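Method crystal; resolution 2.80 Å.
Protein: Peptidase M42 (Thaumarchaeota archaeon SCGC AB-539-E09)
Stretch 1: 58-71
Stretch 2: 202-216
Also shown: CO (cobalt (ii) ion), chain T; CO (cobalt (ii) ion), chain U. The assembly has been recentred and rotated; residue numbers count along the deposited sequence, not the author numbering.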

# COMPACT_ATOMS: atom_id res chain seq x y z
N ARG C 58 52.92 -15.52 35.25
CA ARG C 58 52.54 -14.59 34.20
C ARG C 58 53.33 -14.97 32.94
O ARG C 58 54.47 -15.40 33.07
CB ARG C 58 52.80 -13.15 34.69
CG ARG C 58 51.79 -12.74 35.76
CD ARG C 58 51.18 -11.34 35.67
NE ARG C 58 49.73 -11.38 35.44
CZ ARG C 58 48.75 -11.30 36.34
NH1 ARG C 58 47.48 -11.34 35.94
NH2 ARG C 58 48.99 -11.16 37.63
N PRO C 59 52.75 -14.85 31.75
CA PRO C 59 51.42 -14.28 31.50
C PRO C 59 50.29 -15.25 31.72
O PRO C 59 50.48 -16.46 31.60
CB PRO C 59 51.48 -13.91 30.01
CG PRO C 59 52.40 -14.93 29.43
CD PRO C 59 53.39 -15.30 30.50
N ARG C 60 49.12 -14.73 32.06
CA ARG C 60 47.92 -15.54 32.19
C ARG C 60 47.16 -15.56 30.86
O ARG C 60 46.74 -14.51 30.36
CB ARG C 60 47.02 -14.98 33.28
CG ARG C 60 47.64 -15.00 34.66
CD ARG C 60 46.65 -14.57 35.72
NE ARG C 60 47.26 -14.52 37.04
CZ ARG C 60 46.61 -14.23 38.17
NH1 ARG C 60 45.31 -13.97 38.16
NH2 ARG C 60 47.27 -14.22 39.32
N ILE C 61 47.01 -16.76 30.30
CA ILE C 61 46.25 -16.97 29.07
C ILE C 61 44.84 -17.42 29.44
O ILE C 61 44.68 -18.44 30.10
CB ILE C 61 46.82 -18.09 28.17
CG1 ILE C 61 48.34 -18.08 28.10
CG2 ILE C 61 46.24 -17.99 26.78
CD1 ILE C 61 48.93 -16.80 27.58
N LEU C 62 43.84 -16.69 28.99
CA LEU C 62 42.46 -17.11 29.20
C LEU C 62 41.90 -17.67 27.90
O LEU C 62 41.86 -16.96 26.89
CB LEU C 62 41.61 -15.92 29.67
CG LEU C 62 40.10 -16.16 29.79
CD1 LEU C 62 39.78 -17.40 30.61
CD2 LEU C 62 39.43 -14.95 30.40
N MSE C 63 41.49 -18.94 27.92
CA MSE C 63 40.72 -19.51 26.84
C MSE C 63 39.32 -19.68 27.31
O MSE C 63 39.09 -20.20 28.40
CB MSE C 63 41.20 -20.89 26.48
CG MSE C 63 42.56 -20.87 25.81
SE MSE C 63 42.79 -22.61 24.92
CE MSE C 63 43.16 -23.74 26.49
N ALA C 64 38.35 -19.26 26.51
CA ALA C 64 36.96 -19.30 26.94
C ALA C 64 36.06 -19.86 25.86
O ALA C 64 36.19 -19.49 24.69
CB ALA C 64 36.49 -17.91 27.32
N GLY C 65 35.16 -20.75 26.25
CA GLY C 65 34.08 -21.23 25.38
C GLY C 65 32.82 -21.38 26.20
O GLY C 65 32.84 -22.02 27.24
N HIS C 66 31.72 -20.77 25.77
CA HIS C 66 30.52 -20.77 26.61
C HIS C 66 29.76 -22.08 26.49
O HIS C 66 29.60 -22.61 25.40
CB HIS C 66 29.62 -19.55 26.32
CG HIS C 66 28.98 -19.54 24.97
ND1 HIS C 66 27.76 -20.12 24.72
CD2 HIS C 66 29.36 -18.96 23.81
CE1 HIS C 66 27.42 -19.93 23.46
NE2 HIS C 66 28.38 -19.23 22.88
N THR C 67 29.30 -22.59 27.63
CA THR C 67 28.58 -23.85 27.66
C THR C 67 27.08 -23.68 27.68
O THR C 67 26.35 -24.67 27.60
CB THR C 67 28.96 -24.66 28.89
OG1 THR C 67 28.77 -23.85 30.06
CG2 THR C 67 30.39 -25.12 28.81
N ASP C 68 26.60 -22.46 27.81
CA ASP C 68 25.16 -22.23 27.68
C ASP C 68 24.77 -22.37 26.22
O ASP C 68 25.55 -22.08 25.31
CB ASP C 68 24.70 -20.90 28.28
CG ASP C 68 25.23 -19.69 27.55
OD1 ASP C 68 26.44 -19.65 27.24
OD2 ASP C 68 24.44 -18.74 27.31
N GLU C 69 23.55 -22.85 26.01
CA GLU C 69 22.97 -22.99 24.68
C GLU C 69 21.70 -22.15 24.62
O GLU C 69 21.05 -21.88 25.62
CB GLU C 69 22.63 -24.45 24.38
CG GLU C 69 21.66 -25.07 25.40
CD GLU C 69 21.30 -26.51 25.12
OE1 GLU C 69 20.88 -26.80 23.96
OE2 GLU C 69 21.42 -27.34 26.05
N VAL C 70 21.32 -21.78 23.42
CA VAL C 70 20.04 -21.12 23.27
C VAL C 70 18.96 -22.09 23.72
O VAL C 70 19.10 -23.30 23.55
CB VAL C 70 19.80 -20.63 21.84
CG1 VAL C 70 20.81 -19.54 21.49
CG2 VAL C 70 19.84 -21.77 20.83
N GLY C 71 17.92 -21.54 24.32
CA GLY C 71 16.83 -22.33 24.87
C GLY C 71 15.58 -21.51 25.10
O GLY C 71 15.36 -20.51 24.44
CO CO T . 28.28 -18.44 20.95
CO CO U . 25.54 -18.15 19.96
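Stretch 2, residues 202-216: HPNTVYGSATVQEEV

Stretch 2 lies beside stretch 1 as a neighbouring parallel β-strand: the axes of the two strands approach to 4.6 Å, with 23° between their N-to-C directions (signed crossing angle -23°). Phi/psi values near -100/120 through most of both segments mark extended backbone, and the register is constant, Arg60 facing Thr205 and Ala64 facing Ser209, with CA-CA distances of 4.7 to 5.1 Å.

The ladder opens at Pro59, which follows a cis peptide bond; its O accepts from Thr205 N at 3.2 Å. Arg60 turns its side chain to the same sheet face as Thr205 and Tyr207, and its CD lies obliquely to the Tyr207 ring; Arg60 NE comes within 3.5 Å of Tyr207 OH, but the angle is too poor for a hydrogen bond. Ile61 bonds through both N and O to the residues flanking its partner Val206, N to Thr205 O at 2.9 Å and O from Tyr207 N at 2.7 Å, the alternation expected of parallel strands. Leu62, paired with Tyr207, brings CD1 to 3.7 Å from Ser209 CB. Selenomethionine Met63 repeats the pattern, N to Tyr207 O at 2.8 Å and O from Ser209 N at 2.7 Å, while its CE packs 3.8 Å from Val206 CG1 on the face shared with Ile61.

Ala64 CA makes a CA-H...O contact with Ser209 O (3.3 Å). Gly65 N donates to Ser209 O at 3.0 Å, but the return bond, Thr211 N to Gly65 O, is weak (3.3 Å, 133°). Glu214 CB sits 3.5 Å from the centroid of the His66 ring, over its face, and His66 NE2 binds the chain T cobalt at 2.1 Å. Thr67 N still reaches Thr211 O at 2.9 Å. Asp68 OD2 accepts from Glu215 N at 3.0 Å, anchoring the residue whose OE1 and OE2 bind the chain U cobalt at 2.4 and 2.2 Å.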

# COMPACT_ATOMS: atom_id res chain seq x y z
N HIS C 202 54.76 -25.03 28.55
CA HIS C 202 54.25 -23.74 28.12
C HIS C 202 54.66 -22.65 29.09
O HIS C 202 54.41 -22.74 30.29
CB HIS C 202 52.73 -23.79 27.98
CG HIS C 202 52.02 -24.36 29.16
ND1 HIS C 202 51.63 -23.59 30.24
CD2 HIS C 202 51.63 -25.62 29.44
CE1 HIS C 202 51.04 -24.36 31.13
NE2 HIS C 202 51.02 -25.60 30.67
N PRO C 203 55.27 -21.57 28.58
CA PRO C 203 55.87 -20.51 29.41
C PRO C 203 54.83 -19.55 30.00
O PRO C 203 54.97 -18.32 29.86
CB PRO C 203 56.78 -19.78 28.42
CG PRO C 203 56.05 -19.90 27.13
CD PRO C 203 55.39 -21.26 27.14
N ASN C 204 53.83 -20.10 30.67
CA ASN C 204 52.66 -19.34 31.07
C ASN C 204 51.70 -20.20 31.86
O ASN C 204 51.84 -21.42 31.93
CB ASN C 204 51.94 -18.80 29.83
CG ASN C 204 51.66 -19.88 28.79
OD1 ASN C 204 51.17 -20.96 29.12
ND2 ASN C 204 51.97 -19.60 27.52
N THR C 205 50.69 -19.54 32.43
CA THR C 205 49.61 -20.22 33.13
C THR C 205 48.36 -20.10 32.27
O THR C 205 48.01 -19.01 31.80
CB THR C 205 49.38 -19.63 34.53
OG1 THR C 205 50.55 -19.86 35.34
CG2 THR C 205 48.19 -20.27 35.20
N VAL C 206 47.69 -21.23 32.06
CA VAL C 206 46.54 -21.30 31.18
C VAL C 206 45.26 -21.44 31.98
O VAL C 206 45.12 -22.37 32.75
CB VAL C 206 46.68 -22.49 30.22
CG1 VAL C 206 45.41 -22.70 29.42
CG2 VAL C 206 47.86 -22.27 29.28
N TYR C 207 44.32 -20.53 31.76
CA TYR C 207 43.01 -20.60 32.38
C TYR C 207 42.00 -21.00 31.30
O TYR C 207 41.65 -20.21 30.45
CB TYR C 207 42.63 -19.26 32.99
CG TYR C 207 43.47 -18.83 34.17
CD1 TYR C 207 44.80 -18.45 34.00
CD2 TYR C 207 42.93 -18.79 35.46
CE1 TYR C 207 45.57 -18.04 35.09
CE2 TYR C 207 43.70 -18.39 36.55
CZ TYR C 207 45.02 -18.02 36.36
OH TYR C 207 45.77 -17.61 37.43
N GLY C 208 41.54 -22.25 31.35
CA GLY C 208 40.56 -22.74 30.40
C GLY C 208 39.18 -22.65 30.99
O GLY C 208 38.85 -23.38 31.91
N SER C 209 38.37 -21.78 30.43
CA SER C 209 37.13 -21.42 31.08
C SER C 209 35.87 -21.80 30.30
O SER C 209 35.72 -21.46 29.14
CB SER C 209 37.14 -19.93 31.37
OG SER C 209 36.09 -19.62 32.25
N ALA C 210 34.97 -22.49 30.98
CA ALA C 210 33.66 -22.82 30.44
C ALA C 210 32.63 -21.81 30.95
O ALA C 210 31.99 -22.01 31.98
CB ALA C 210 33.28 -24.23 30.86
N THR C 211 32.50 -20.71 30.23
CA THR C 211 31.69 -19.59 30.68
C THR C 211 30.20 -19.85 30.57
O THR C 211 29.77 -20.70 29.79
CB THR C 211 32.03 -18.31 29.87
OG1 THR C 211 32.17 -18.65 28.48
CG2 THR C 211 33.33 -17.72 30.34
N VAL C 212 29.43 -19.09 31.34
CA VAL C 212 27.97 -19.18 31.31
C VAL C 212 27.35 -17.90 30.77
O VAL C 212 27.99 -16.86 30.71
CB VAL C 212 27.38 -19.48 32.71
CG1 VAL C 212 27.84 -20.85 33.19
CG2 VAL C 212 27.74 -18.40 33.72
N GLN C 213 26.10 -18.02 30.37
CA GLN C 213 25.29 -16.87 29.97
C GLN C 213 25.87 -15.97 28.88
O GLN C 213 25.66 -14.76 28.91
CB GLN C 213 24.93 -16.04 31.22
CG GLN C 213 24.03 -16.80 32.18
CD GLN C 213 23.48 -15.95 33.30
OE1 GLN C 213 22.94 -14.86 33.08
NE2 GLN C 213 23.57 -16.46 34.50
N GLU C 214 26.57 -16.54 27.90
CA GLU C 214 27.00 -15.77 26.71
C GLU C 214 25.81 -15.36 25.87
O GLU C 214 25.73 -14.23 25.43
CB GLU C 214 27.94 -16.58 25.83
CG GLU C 214 28.68 -15.81 24.72
CD GLU C 214 27.95 -15.68 23.36
OE1 GLU C 214 27.13 -16.55 22.95
OE2 GLU C 214 28.22 -14.68 22.66
N GLU C 215 24.87 -16.29 25.66
CA GLU C 215 23.81 -16.08 24.67
C GLU C 215 22.81 -14.99 25.09
O GLU C 215 22.02 -14.54 24.26
CB GLU C 215 23.07 -17.40 24.34
CG GLU C 215 23.95 -18.50 23.76
CD GLU C 215 24.32 -18.33 22.28
OE1 GLU C 215 24.24 -17.21 21.77
OE2 GLU C 215 24.68 -19.33 21.60
N VAL C 216 22.86 -14.56 26.35
CA VAL C 216 21.96 -13.51 26.86
C VAL C 216 22.67 -12.20 27.22
O VAL C 216 22.04 -11.32 27.81
CB VAL C 216 21.11 -13.98 28.10
CG1 VAL C 216 20.19 -15.12 27.73
CG2 VAL C 216 21.99 -14.37 29.27